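Local coordinates for uncharacterized metal-dependent hydrolase (Pyrococcus horikoshii, PDB 3IGH), which is of unknown function but probably hydrolyses carbon-nitrogen bonds other than peptide bonds, at residues Lys120-Ile125 against Val129-Lys134; Ser228-Ala233 against Gly462-Tyr467; Ile246-Phe251 against Leu256-Val261; Leu410-Ala415 against His441-Gly446. All coordinates share one frame; numbering follows the deposited sequence.

Contact 1. Residues Lys120-Ile125 against Val129-Lys134; sequences KELNAI and VFIYRK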
loop_
_atom_site.group_PDB
_atom_site.type_symbol
_atom_site.label_atom_id
_atom_site.label_comp_id
_atom_site.label_asym_id
_atom_site.label_seq_id
_atom_site.Cartn_x
_atom_site.Cartn_y
_atom_site.Cartn_z
ATOM N N LYS A 120 -14.442 -5.720 44.707
ATOM C CA LYS A 120 -13.817 -6.413 45.844
ATOM C C LYS A 120 -13.607 -7.904 45.603
ATOM O O LYS A 120 -12.532 -8.429 45.893
ATOM C CB LYS A 120 -14.626 -6.202 47.130
ATOM C CG LYS A 120 -14.402 -4.856 47.790
ATOM C CD LYS A 120 -15.365 -4.638 48.945
ATOM C CE LYS A 120 -15.234 -3.232 49.507
ATOM N NZ LYS A 120 -16.306 -2.932 50.491
ATOM N N GLU A 121 -14.627 -8.576 45.068
ATOM C CA GLU A 121 -14.548 -10.016 44.773
ATOM C C GLU A 121 -13.514 -10.311 43.690
ATOM O O GLU A 121 -12.784 -11.304 43.755
ATOM C CB GLU A 121 -15.920 -10.556 44.354
ATOM C CG GLU A 121 -16.944 -10.619 45.488
ATOM C CD GLU A 121 -18.392 -10.562 45.005
ATOM O OE1 GLU A 121 -19.293 -10.548 45.868
ATOM O OE2 GLU A 121 -18.640 -10.522 43.776
ATOM N N LEU A 122 -13.431 -9.413 42.712
ATOM C CA LEU A 122 -12.504 -9.576 41.598
ATOM C C LEU A 122 -11.060 -9.226 41.977
ATOM O O LEU A 122 -10.126 -9.550 41.236
ATOM C CB LEU A 122 -12.970 -8.742 40.403
ATOM C CG LEU A 122 -14.328 -9.109 39.798
ATOM C CD1 LEU A 122 -14.717 -8.089 38.737
ATOM C CD2 LEU A 122 -14.316 -10.516 39.228
ATOM N N ASN A 123 -10.882 -8.579 43.132
ATOM C CA ASN A 123 -9.541 -8.322 43.683
ATOM C C ASN A 123 -8.780 -9.601 44.047
ATOM O O ASN A 123 -7.553 -9.584 44.170
ATOM C CB ASN A 123 -9.606 -7.356 44.876
ATOM C CG ASN A 123 -9.801 -5.907 44.451
ATOM O OD1 ASN A 123 -9.465 -5.518 43.328
ATOM N ND2 ASN A 123 -10.343 -5.099 45.353
ATOM N N ALA A 124 -9.512 -10.711 44.175
ATOM C CA ALA A 124 -8.929 -12.037 44.427
ATOM C C ALA A 124 -8.066 -12.562 43.274
ATOM O O ALA A 124 -7.257 -13.470 43.459
ATOM C CB ALA A 124 -10.022 -13.043 44.769
ATOM N N ILE A 125 -8.251 -12.000 42.082
ATOM C CA ILE A 125 -7.396 -12.321 40.943
ATOM C C ILE A 125 -6.279 -11.280 40.885
ATOM O O ILE A 125 -6.549 -10.076 40.861
ATOM C CB ILE A 125 -8.197 -12.343 39.624
ATOM C CG1 ILE A 125 -9.339 -13.361 39.717
ATOM C CG2 ILE A 125 -7.291 -12.693 38.445
ATOM C CD1 ILE A 125 -10.697 -12.774 39.430
ATOM N N VAL A 129 -8.606 -7.201 35.813
ATOM C CA VAL A 129 -9.773 -7.986 35.395
ATOM C C VAL A 129 -10.851 -7.022 34.935
ATOM O O VAL A 129 -11.161 -6.061 35.630
ATOM C CB VAL A 129 -10.326 -8.874 36.561
ATOM C CG1 VAL A 129 -11.678 -9.507 36.198
ATOM C CG2 VAL A 129 -9.346 -9.961 36.905
ATOM N N PHE A 130 -11.408 -7.281 33.754
ATOM C CA PHE A 130 -12.502 -6.492 33.209
ATOM C C PHE A 130 -13.527 -7.482 32.644
ATOM O O PHE A 130 -13.212 -8.242 31.724
ATOM C CB PHE A 130 -11.967 -5.569 32.110
ATOM C CG PHE A 130 -12.987 -4.604 31.565
ATOM C CD1 PHE A 130 -13.167 -3.366 32.162
ATOM C CD2 PHE A 130 -13.753 -4.927 30.442
ATOM C CE1 PHE A 130 -14.092 -2.461 31.668
ATOM C CE2 PHE A 130 -14.687 -4.026 29.943
ATOM C CZ PHE A 130 -14.851 -2.788 30.551
ATOM N N ILE A 131 -14.732 -7.509 33.210
ATOM C CA ILE A 131 -15.722 -8.529 32.804
ATOM C C ILE A 131 -17.048 -7.951 32.325
ATOM O O ILE A 131 -17.763 -7.273 33.067
ATOM C CB ILE A 131 -15.937 -9.652 33.872
ATOM C CG1 ILE A 131 -16.378 -9.084 35.233
ATOM C CG2 ILE A 131 -14.676 -10.491 34.028
ATOM C CD1 ILE A 131 -16.945 -10.145 36.188
ATOM N N TYR A 132 -17.368 -8.234 31.063
ATOM C CA TYR A 132 -18.616 -7.784 30.471
ATOM C C TYR A 132 -19.775 -8.643 30.945
ATOM O O TYR A 132 -19.671 -9.866 30.972
ATOM C CB TYR A 132 -18.553 -7.904 28.956
ATOM C CG TYR A 132 -17.735 -6.850 28.267
ATOM C CD1 TYR A 132 -18.255 -5.568 28.047
ATOM C CD2 TYR A 132 -16.454 -7.139 27.794
ATOM C CE1 TYR A 132 -17.504 -4.595 27.383
ATOM C CE2 TYR A 132 -15.696 -6.172 27.133
ATOM C CZ TYR A 132 -16.229 -4.909 26.928
ATOM O OH TYR A 132 -15.479 -3.959 26.277
ATOM N N ARG A 133 -20.873 -7.986 31.303
ATOM C CA ARG A 133 -22.156 -8.661 31.478
ATOM C C ARG A 133 -22.634 -9.150 30.119
ATOM O O ARG A 133 -22.267 -8.586 29.085
ATOM C CB ARG A 133 -23.201 -7.695 32.046
ATOM C CG ARG A 133 -24.502 -8.377 32.518
ATOM C CD ARG A 133 -25.573 -7.389 32.956
ATOM N NE ARG A 133 -26.818 -8.105 33.233
ATOM C CZ ARG A 133 -27.782 -8.332 32.340
ATOM N NH1 ARG A 133 -27.678 -7.880 31.095
ATOM N NH2 ARG A 133 -28.863 -9.008 32.696
ATOM N N LYS A 134 -23.416 -10.227 30.132
ATOM C CA LYS A 134 -24.269 -10.627 29.013
ATOM C C LYS A 134 -24.853 -9.377 28.341
ATOM O O LYS A 134 -25.347 -8.472 29.024
ATOM C CB LYS A 134 -25.384 -11.523 29.575
ATOM C CG LYS A 134 -26.341 -12.129 28.578
ATOM C CD LYS A 134 -27.613 -12.598 29.278
ATOM C CE LYS A 134 -28.613 -11.459 29.443
ATOM N NZ LYS A 134 -29.967 -11.966 29.793
#
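A tight helix-to-strand connection at the side of a small mixed sheet packs Leu122, at the end of helix 119-122, and Ile125, in the turn that follows, on Val129 and Ile131 of strand 129-133. The turn from Leu122 to Ile125 is a type I beta turn, closed by Ile125 N to Leu122 O at 3.2 Å, and it brings both aliphatic side chains round to the strand. Leu122 reaches out to meet Ile131 tip to tip, with Leu122 CD1 4.0 Å from Ile131 CD1. The Leu122 and Val129 side chains cross at about a right angle, with Leu122 CD2 4.1 Å from Val129 CG1. Ile131 can answer because its CG1 sits between the backbone N and the carbonyl carbon (chi1 57°), which sends CD1 out to the leucine. Val129 uses its second branch for the turn: CG2 lies 3.7 Å from Ile125 CG2 and also touches that isoleucine's CB and CD1. Leu95 of helix 88-96 closes over Leu122, Ile125 and Ile131, while Phe130 points to the other side of the sheet, onto helix 166-180. Asn142 bridges the backbones, giving its ND2 to Leu122 O and taking Val129 N on its OD1. All four side chains are buried and apolar, so they are held by shape and exclusion of water, with no direct hydrogen bond between the two segments.

Contact 2. Residues Ser228-Ala233 against Gly462-Tyr467; sequences SINVFA and GFKAEY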
loop_
_atom_site.group_PDB
_atom_site.type_symbol
_atom_site.label_atom_id
_atom_site.label_comp_id
_atom_site.label_asym_id
_atom_site.label_seq_id
_atom_site.Cartn_x
_atom_site.Cartn_y
_atom_site.Cartn_z
ATOM N N SER A 228 -2.783 -13.956 6.496
ATOM C CA SER A 228 -3.097 -15.190 5.797
ATOM C C SER A 228 -4.441 -15.144 5.067
ATOM O O SER A 228 -4.817 -16.100 4.387
ATOM C CB SER A 228 -3.059 -16.363 6.781
ATOM O OG SER A 228 -4.038 -16.195 7.789
ATOM N N ILE A 229 -5.161 -14.030 5.221
ATOM C CA ILE A 229 -6.439 -13.805 4.549
ATOM C C ILE A 229 -6.423 -12.404 3.917
ATOM O O ILE A 229 -5.656 -11.537 4.340
ATOM C CB ILE A 229 -7.650 -13.904 5.541
ATOM C CG1 ILE A 229 -7.504 -12.895 6.692
ATOM C CG2 ILE A 229 -7.832 -15.355 6.052
ATOM C CD1 ILE A 229 -8.752 -12.714 7.591
ATOM N N ASN A 230 -7.263 -12.194 2.908
ATOM C CA ASN A 230 -7.441 -10.866 2.330
ATOM C C ASN A 230 -8.231 -9.976 3.281
ATOM O O ASN A 230 -9.281 -10.369 3.788
ATOM C CB ASN A 230 -8.125 -10.952 0.960
ATOM C CG ASN A 230 -7.394 -11.882 0.008
ATOM O OD1 ASN A 230 -6.192 -11.726 -0.228
ATOM N ND2 ASN A 230 -8.112 -12.861 -0.536
ATOM N N VAL A 231 -7.695 -8.793 3.558
ATOM C CA VAL A 231 -8.313 -7.873 4.503
ATOM C C VAL A 231 -8.598 -6.543 3.811
ATOM O O VAL A 231 -7.677 -5.854 3.377
ATOM C CB VAL A 231 -7.414 -7.645 5.743
ATOM C CG1 VAL A 231 -8.056 -6.631 6.708
ATOM C CG2 VAL A 231 -7.123 -8.969 6.464
ATOM N N PHE A 232 -9.876 -6.186 3.728
ATOM C CA PHE A 232 -10.282 -4.884 3.216
ATOM C C PHE A 232 -10.612 -3.991 4.421
ATOM O O PHE A 232 -11.675 -4.122 5.043
ATOM C CB PHE A 232 -11.449 -5.037 2.219
ATOM C CG PHE A 232 -11.049 -5.745 0.946
ATOM C CD1 PHE A 232 -10.734 -5.013 -0.201
ATOM C CD2 PHE A 232 -10.917 -7.143 0.910
ATOM C CE1 PHE A 232 -10.314 -5.655 -1.369
ATOM C CE2 PHE A 232 -10.504 -7.801 -0.257
ATOM C CZ PHE A 232 -10.198 -7.049 -1.397
ATOM N N ALA A 233 -9.680 -3.103 4.755
ATOM C CA ALA A 233 -9.767 -2.288 5.971
ATOM C C ALA A 233 -10.666 -1.074 5.798
ATOM O O ALA A 233 -10.426 -0.225 4.945
ATOM C CB ALA A 233 -8.380 -1.852 6.432
ATOM N N GLY A 462 -8.693 -14.612 -14.273
ATOM C CA GLY A 462 -8.557 -13.232 -13.814
ATOM C C GLY A 462 -8.799 -13.077 -12.318
ATOM O O GLY A 462 -8.293 -12.144 -11.692
ATOM N N PHE A 463 -9.570 -13.997 -11.745
ATOM C CA PHE A 463 -9.883 -13.957 -10.320
ATOM C C PHE A 463 -8.775 -14.584 -9.480
ATOM O O PHE A 463 -8.062 -15.474 -9.951
ATOM C CB PHE A 463 -11.214 -14.657 -10.047
ATOM C CG PHE A 463 -12.427 -13.842 -10.422
ATOM C CD1 PHE A 463 -12.926 -13.854 -11.725
ATOM C CD2 PHE A 463 -13.081 -13.068 -9.464
ATOM C CE1 PHE A 463 -14.055 -13.102 -12.066
ATOM C CE2 PHE A 463 -14.205 -12.308 -9.788
ATOM C CZ PHE A 463 -14.696 -12.325 -11.092
ATOM N N LYS A 464 -8.624 -14.102 -8.245
ATOM C CA LYS A 464 -7.736 -14.732 -7.268
ATOM C C LYS A 464 -8.221 -16.155 -6.976
ATOM O O LYS A 464 -9.426 -16.399 -6.869
ATOM C CB LYS A 464 -7.675 -13.936 -5.959
ATOM C CG LYS A 464 -6.953 -12.597 -6.059
ATOM C CD LYS A 464 -6.626 -12.037 -4.674
ATOM C CE LYS A 464 -5.810 -10.758 -4.791
ATOM N NZ LYS A 464 -5.196 -10.342 -3.495
ATOM N N ALA A 465 -7.280 -17.084 -6.848
ATOM C CA ALA A 465 -7.603 -18.483 -6.576
ATOM C C ALA A 465 -7.807 -18.713 -5.081
ATOM O O ALA A 465 -7.000 -19.381 -4.420
ATOM C CB ALA A 465 -6.509 -19.400 -7.122
ATOM N N GLU A 466 -8.882 -18.140 -4.554
ATOM C CA GLU A 466 -9.283 -18.368 -3.173
ATOM C C GLU A 466 -10.403 -19.375 -3.216
ATOM O O GLU A 466 -11.519 -19.065 -3.634
ATOM C CB GLU A 466 -9.775 -17.077 -2.497
ATOM C CG GLU A 466 -8.827 -15.893 -2.607
ATOM C CD GLU A 466 -7.566 -16.038 -1.777
ATOM O OE1 GLU A 466 -7.380 -17.070 -1.105
ATOM O OE2 GLU A 466 -6.753 -15.099 -1.792
ATOM N N TYR A 467 -10.091 -20.593 -2.804
ATOM C CA TYR A 467 -11.039 -21.678 -2.926
ATOM C C TYR A 467 -10.982 -22.556 -1.698
ATOM O O TYR A 467 -10.012 -22.515 -0.928
ATOM C CB TYR A 467 -10.767 -22.492 -4.211
ATOM C CG TYR A 467 -9.391 -23.132 -4.248
ATOM C CD1 TYR A 467 -9.159 -24.375 -3.650
ATOM C CD2 TYR A 467 -8.322 -22.494 -4.879
ATOM C CE1 TYR A 467 -7.902 -24.961 -3.668
ATOM C CE2 TYR A 467 -7.053 -23.076 -4.905
ATOM C CZ TYR A 467 -6.854 -24.310 -4.300
ATOM O OH TYR A 467 -5.609 -24.898 -4.315
HETATM O O HOH W 1 -4.429 -12.721 -2.113
#
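Asn230 opens the parallel strand 230-235, whereas Lys464 and Glu466 stand on irregular chain that an inverse gamma turn centred on Ala465 bends just ahead of strand 467-470. The family belongs to the TIM-barrel clan, and the contact lies where this barrel strand begins, the end away from that at which such barrels usually carry their active site. Asn230 and Glu466 come at each other from opposite directions. One direct bond links the two segments, Asn230 ND2 to Glu466 OE2 at 2.9 Å, fairly straight at 160° about the hydrogen. Glu466 OE2 lies close to the amide plane, but the donor stands well above the carboxylate plane, and the two planes are 76° apart. A bend at chi2 (-71°) folds the glutamate chain so that its carboxylate faces the asparagine. Lys464 keeps an extended chain beyond CG and arrives obliquely, its NZ 3.7 Å from Asn230 OD1, with a water closing the gap. Arg255 adds a second positive group: its NH1 makes a salt bridge with Glu466 OE2 and a hydrogen bond to Asn230 OD1. Ser204 OG takes another bond from Asn230 ND2, so both ends of the buried amide have several partners, which fixes its rotation. The nearby positive charges would probably favour an ionised Glu466. The bridging water accepts from Lys464 NZ at 2.9 Å and lies 2.8 Å from Asn230 OD1, with a weak bond to Glu466 OE2 at 3.3 Å.

Contact 3. Residues Ile246-Phe251 against Leu256-Val261; sequences IGLGRF and LTIAGV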
loop_
_atom_site.group_PDB
_atom_site.type_symbol
_atom_site.label_atom_id
_atom_site.label_comp_id
_atom_site.label_asym_id
_atom_site.label_seq_id
_atom_site.Cartn_x
_atom_site.Cartn_y
_atom_site.Cartn_z
ATOM N N ILE A 246 -1.076 12.144 4.976
ATOM C CA ILE A 246 -0.041 11.750 4.017
ATOM C C ILE A 246 -0.578 11.539 2.604
ATOM O O ILE A 246 0.185 11.264 1.678
ATOM C CB ILE A 246 0.783 10.515 4.472
ATOM C CG1 ILE A 246 -0.095 9.265 4.607
ATOM C CG2 ILE A 246 1.516 10.823 5.764
ATOM C CD1 ILE A 246 0.707 7.956 4.710
ATOM N N GLY A 247 -1.892 11.670 2.439
ATOM C CA GLY A 247 -2.513 11.500 1.128
ATOM C C GLY A 247 -2.737 10.039 0.776
ATOM O O GLY A 247 -2.941 9.706 -0.388
ATOM N N LEU A 248 -2.724 9.165 1.781
ATOM C CA LEU A 248 -2.969 7.744 1.533
ATOM C C LEU A 248 -4.467 7.483 1.366
ATOM O O LEU A 248 -5.244 7.670 2.307
ATOM C CB LEU A 248 -2.383 6.881 2.660
ATOM C CG LEU A 248 -2.638 5.358 2.630
ATOM C CD1 LEU A 248 -2.170 4.760 1.314
ATOM C CD2 LEU A 248 -1.934 4.654 3.795
ATOM N N GLY A 249 -4.863 7.059 0.166
ATOM C CA GLY A 249 -6.241 6.657 -0.094
ATOM C C GLY A 249 -6.339 5.164 -0.343
ATOM O O GLY A 249 -5.636 4.380 0.321
ATOM N N ARG A 250 -7.191 4.743 -1.285
ATOM C CA ARG A 250 -7.258 3.315 -1.606
ATOM C C ARG A 250 -5.880 2.830 -2.034
ATOM O O ARG A 250 -5.195 3.475 -2.840
ATOM C CB ARG A 250 -8.329 2.963 -2.651
ATOM C CG ARG A 250 -8.592 1.445 -2.708
ATOM C CD ARG A 250 -9.910 1.057 -3.350
ATOM N NE ARG A 250 -10.312 -0.308 -2.986
ATOM C CZ ARG A 250 -11.372 -0.613 -2.235
ATOM N NH1 ARG A 250 -12.163 0.348 -1.767
ATOM N NH2 ARG A 250 -11.654 -1.885 -1.960
ATOM N N PHE A 251 -5.471 1.707 -1.452
ATOM C CA PHE A 251 -4.151 1.141 -1.683
ATOM C C PHE A 251 -4.269 -0.371 -1.525
ATOM O O PHE A 251 -4.625 -0.860 -0.443
ATOM C CB PHE A 251 -3.163 1.729 -0.659
ATOM C CG PHE A 251 -1.703 1.701 -1.086
ATOM C CD1 PHE A 251 -1.330 1.576 -2.418
ATOM C CD2 PHE A 251 -0.693 1.848 -0.126
ATOM C CE1 PHE A 251 0.028 1.562 -2.784
ATOM C CE2 PHE A 251 0.661 1.848 -0.481
ATOM C CZ PHE A 251 1.022 1.703 -1.815
ATOM N N LEU A 256 -3.416 -6.935 2.306
ATOM C CA LEU A 256 -4.087 -5.789 2.909
ATOM C C LEU A 256 -4.479 -4.751 1.862
ATOM O O LEU A 256 -3.650 -4.325 1.046
ATOM C CB LEU A 256 -3.176 -5.142 3.968
ATOM C CG LEU A 256 -3.681 -3.879 4.686
ATOM C CD1 LEU A 256 -4.920 -4.204 5.549
ATOM C CD2 LEU A 256 -2.569 -3.254 5.535
ATOM N N THR A 257 -5.744 -4.346 1.904
ATOM C CA THR A 257 -6.241 -3.209 1.144
ATOM C C THR A 257 -6.701 -2.129 2.117
ATOM O O THR A 257 -7.523 -2.395 3.008
ATOM C CB THR A 257 -7.455 -3.608 0.270
ATOM O OG1 THR A 257 -7.112 -4.750 -0.519
ATOM C CG2 THR A 257 -7.894 -2.458 -0.656
ATOM N N ILE A 258 -6.181 -0.914 1.957
ATOM C CA ILE A 258 -6.778 0.248 2.623
ATOM C C ILE A 258 -8.004 0.550 1.775
ATOM O O ILE A 258 -7.874 1.018 0.645
ATOM C CB ILE A 258 -5.796 1.455 2.676
ATOM C CG1 ILE A 258 -4.443 1.025 3.265
ATOM C CG2 ILE A 258 -6.409 2.639 3.460
ATOM C CD1 ILE A 258 -4.519 0.358 4.658
ATOM N N ALA A 259 -9.183 0.224 2.291
ATOM C CA ALA A 259 -10.384 0.145 1.451
ATOM C C ALA A 259 -11.358 1.322 1.611
ATOM O O ALA A 259 -11.949 1.777 0.637
ATOM C CB ALA A 259 -11.129 -1.189 1.706
ATOM N N GLY A 260 -11.559 1.787 2.835
ATOM C CA GLY A 260 -12.614 2.771 3.070
ATOM C C GLY A 260 -12.683 3.309 4.481
ATOM O O GLY A 260 -11.771 3.105 5.274
ATOM N N VAL A 261 -13.773 4.014 4.766
ATOM C CA VAL A 261 -14.076 4.522 6.106
ATOM C C VAL A 261 -15.426 3.939 6.535
ATOM O O VAL A 261 -16.299 3.680 5.695
ATOM C CB VAL A 261 -14.117 6.095 6.134
ATOM C CG1 VAL A 261 -15.268 6.643 5.290
ATOM C CG2 VAL A 261 -14.205 6.638 7.570
#
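The guanidinium of Arg250 has Ala259 CA over one face, 3.6 Å above the plane and set toward the rim, while Thr257 CG2 approaches obliquely, 4.0 Å from Arg250 NE. With CG anti to the backbone N (chi1 -166°) and an extended chain out to NE, the arginine reaches across the strand at nearly a right angle to lie over Ala259; modelled in two conformers, it is placed only tentatively. Phe251, also modelled twice and so equally tentative, turns its ring away from strand 256-264 and into the dimer interface, where it meets Phe251 of the second subunit and stands edge-to-face with Phe219 of that subunit. Its CB stays behind, 4.2 Å from Ile258 CG1, and Leu248 CD2 adds a looser touch on the same isoleucine branch. The backbones are joined more firmly. Phe251 and Ile258 form an antiparallel hydrogen-bonded pair, Phe251 N to Ile258 O at 3.3 Å and Ile258 N to Phe251 O at 2.9 Å. CA-H...O contacts flank these bonds: Arg250 CA lies 3.3 Å from Ile258 O, and Thr257 CA lies 3.3 Å from Phe251 O. Upstream, Gly247 ends helix 237-246 in a Schellman motif, its positive phi turning the chain toward the strand. Strand 230-235, that helix and the parallel strand 256-264 make a right-handed beta-alpha-beta unit of a TIM barrel, here with a short antiparallel strand, 251-252, before the second barrel strand.

Contact 4. Residues Leu410-Ala415 against His441-Gly446; sequences LTVDAA and HSYTYG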
loop_
_atom_site.group_PDB
_atom_site.type_symbol
_atom_site.label_atom_id
_atom_site.label_comp_id
_atom_site.label_asym_id
_atom_site.label_seq_id
_atom_site.Cartn_x
_atom_site.Cartn_y
_atom_site.Cartn_z
ATOM N N LEU A 410 -23.425 -21.649 9.362
ATOM C CA LEU A 410 -24.506 -21.184 10.237
ATOM C C LEU A 410 -25.239 -19.969 9.662
ATOM O O LEU A 410 -26.444 -19.828 9.844
ATOM C CB LEU A 410 -23.990 -20.878 11.647
ATOM C CG LEU A 410 -23.384 -22.021 12.468
ATOM C CD1 LEU A 410 -22.981 -21.516 13.850
ATOM C CD2 LEU A 410 -24.357 -23.202 12.582
ATOM N N THR A 411 -24.509 -19.110 8.948
ATOM C CA THR A 411 -25.103 -17.928 8.330
ATOM C C THR A 411 -25.825 -18.287 7.036
ATOM O O THR A 411 -26.888 -17.728 6.743
ATOM C CB THR A 411 -24.041 -16.796 8.160
ATOM O OG1 THR A 411 -23.822 -16.178 9.437
ATOM C CG2 THR A 411 -24.471 -15.729 7.149
ATOM N N VAL A 412 -25.266 -19.238 6.280
ATOM C CA VAL A 412 -25.949 -19.794 5.107
ATOM C C VAL A 412 -27.294 -20.397 5.531
ATOM O O VAL A 412 -28.330 -20.112 4.928
ATOM C CB VAL A 412 -25.087 -20.856 4.372
ATOM C CG1 VAL A 412 -25.897 -21.581 3.271
ATOM C CG2 VAL A 412 -23.850 -20.203 3.750
ATOM N N ASP A 413 -27.273 -21.188 6.602
ATOM C CA ASP A 413 -28.494 -21.819 7.103
ATOM C C ASP A 413 -29.562 -20.794 7.490
ATOM O O ASP A 413 -30.747 -20.980 7.197
ATOM C CB ASP A 413 -28.188 -22.731 8.280
ATOM C CG ASP A 413 -29.326 -23.709 8.557
ATOM O OD1 ASP A 413 -29.786 -24.376 7.611
ATOM O OD2 ASP A 413 -29.764 -23.810 9.714
ATOM N N ALA A 414 -29.121 -19.708 8.128
ATOM C CA ALA A 414 -29.995 -18.614 8.538
ATOM C C ALA A 414 -30.687 -17.952 7.353
ATOM O O ALA A 414 -31.874 -17.656 7.416
ATOM C CB ALA A 414 -29.207 -17.597 9.345
ATOM N N ALA A 415 -29.951 -17.732 6.269
ATOM C CA ALA A 415 -30.520 -17.129 5.069
ATOM C C ALA A 415 -31.482 -18.060 4.345
ATOM O O ALA A 415 -32.492 -17.612 3.800
ATOM C CB ALA A 415 -29.414 -16.685 4.120
ATOM N N HIS A 441 -23.767 -17.578 -3.471
ATOM C CA HIS A 441 -23.406 -16.444 -4.318
ATOM C C HIS A 441 -23.200 -15.165 -3.496
ATOM O O HIS A 441 -22.222 -14.443 -3.708
ATOM C CB HIS A 441 -24.474 -16.212 -5.393
ATOM C CG HIS A 441 -24.269 -14.960 -6.192
ATOM N ND1 HIS A 441 -23.408 -14.897 -7.270
ATOM C CD2 HIS A 441 -24.817 -13.727 -6.077
ATOM C CE1 HIS A 441 -23.436 -13.679 -7.781
ATOM N NE2 HIS A 441 -24.282 -12.950 -7.074
ATOM N N SER A 442 -24.120 -14.895 -2.563
ATOM C CA SER A 442 -24.053 -13.697 -1.724
ATOM C C SER A 442 -22.849 -13.712 -0.795
ATOM O O SER A 442 -22.253 -12.668 -0.527
ATOM C CB SER A 442 -25.342 -13.520 -0.918
ATOM O OG SER A 442 -26.452 -13.307 -1.771
ATOM N N TYR A 443 -22.471 -14.910 -0.351
ATOM C CA TYR A 443 -21.366 -15.102 0.575
ATOM C C TYR A 443 -19.999 -15.235 -0.123
ATOM O O TYR A 443 -18.973 -15.449 0.527
ATOM C CB TYR A 443 -21.639 -16.350 1.404
ATOM C CG TYR A 443 -21.334 -16.232 2.881
ATOM C CD1 TYR A 443 -22.066 -16.969 3.805
ATOM C CD2 TYR A 443 -20.317 -15.401 3.358
ATOM C CE1 TYR A 443 -21.801 -16.890 5.163
ATOM C CE2 TYR A 443 -20.046 -15.308 4.727
ATOM C CZ TYR A 443 -20.796 -16.059 5.627
ATOM O OH TYR A 443 -20.545 -15.995 6.988
ATOM N N THR A 444 -19.981 -15.143 -1.447
ATOM C CA THR A 444 -18.721 -15.222 -2.183
ATOM C C THR A 444 -18.580 -13.996 -3.084
ATOM O O THR A 444 -17.985 -12.982 -2.678
ATOM C CB THR A 444 -18.583 -16.565 -2.972
ATOM O OG1 THR A 444 -19.711 -16.727 -3.843
ATOM C CG2 THR A 444 -18.510 -17.764 -2.019
ATOM N N TYR A 445 -19.152 -14.064 -4.287
ATOM C CA TYR A 445 -19.078 -12.949 -5.231
ATOM C C TYR A 445 -19.846 -11.716 -4.747
ATOM O O TYR A 445 -19.396 -10.594 -4.958
ATOM C CB TYR A 445 -19.556 -13.384 -6.618
ATOM C CG TYR A 445 -19.401 -12.358 -7.723
ATOM C CD1 TYR A 445 -18.144 -12.023 -8.227
ATOM C CD2 TYR A 445 -20.525 -11.749 -8.288
ATOM C CE1 TYR A 445 -18.011 -11.088 -9.256
ATOM C CE2 TYR A 445 -20.406 -10.819 -9.315
ATOM C CZ TYR A 445 -19.150 -10.497 -9.797
ATOM O OH TYR A 445 -19.036 -9.577 -10.809
ATOM N N GLY A 446 -20.979 -11.936 -4.078
ATOM C CA GLY A 446 -21.804 -10.842 -3.555
ATOM C C GLY A 446 -21.009 -10.004 -2.567
ATOM O O GLY A 446 -20.896 -8.788 -2.725
#
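Tyr443 of helix 436-450 spans the gap to Thr411 and Val412 of helix 408-417, two helices that follow the last parallel strand, 395-397, of the TIM-barrel fold. Its CB points toward the other helix, and a first torsion of -137°, off the usual staggered positions, lays the ring across the space between them. Past CG, the CD1 corner is the first to touch: Val412 CG2 comes up at the ring edge, near its plane, 3.7 Å from Tyr443 CD1. One atom further, CE1 meets Thr411, whose CG2 is 3.5 Å away and whose CB is 3.7 Å away. CZ stays within 4.0 Å of Thr411 CG2, and at the end of the side chain the hydroxyl OH lies 3.8 Å from Thr411 CB. The threonine crosses the tyrosine at about a right angle and leads with carbon, so the touch is one of van der Waals packing. Phe63 of strand 58-68 stands edge-to-face with the Tyr443 ring and also packs against Val412, drawing the barrel wall into the same buried cluster. Tyr443 itself sits in an irregular part of its helix, where the turn widens to pi type. His441 O takes Gly446 N at 2.8 Å, five residues on, across this wider turn, and also Thr444 N, three residues on, at 3.3 Å.

In the fold
From the N terminus, contact 1 comes first and closes a very short loop, joining helix 119-122 to strand 129-133 of the small mixed sheet; its centre is about 38 to 40 Å from those of the others. Contact 2 then opens at 228-233 and does not close until 462-467, so contacts 3 and 4 both nest inside its long loop, in series with one another. Contact 3 shuts a tight turn leading into barrel strand 256-264, the neighbour of strand 230-235 from contact 2, with backbone bonds probably linking the two. Contact 4 joins helices 408-417 and 436-450, and Tyr445 packs on Phe463 of contact 2.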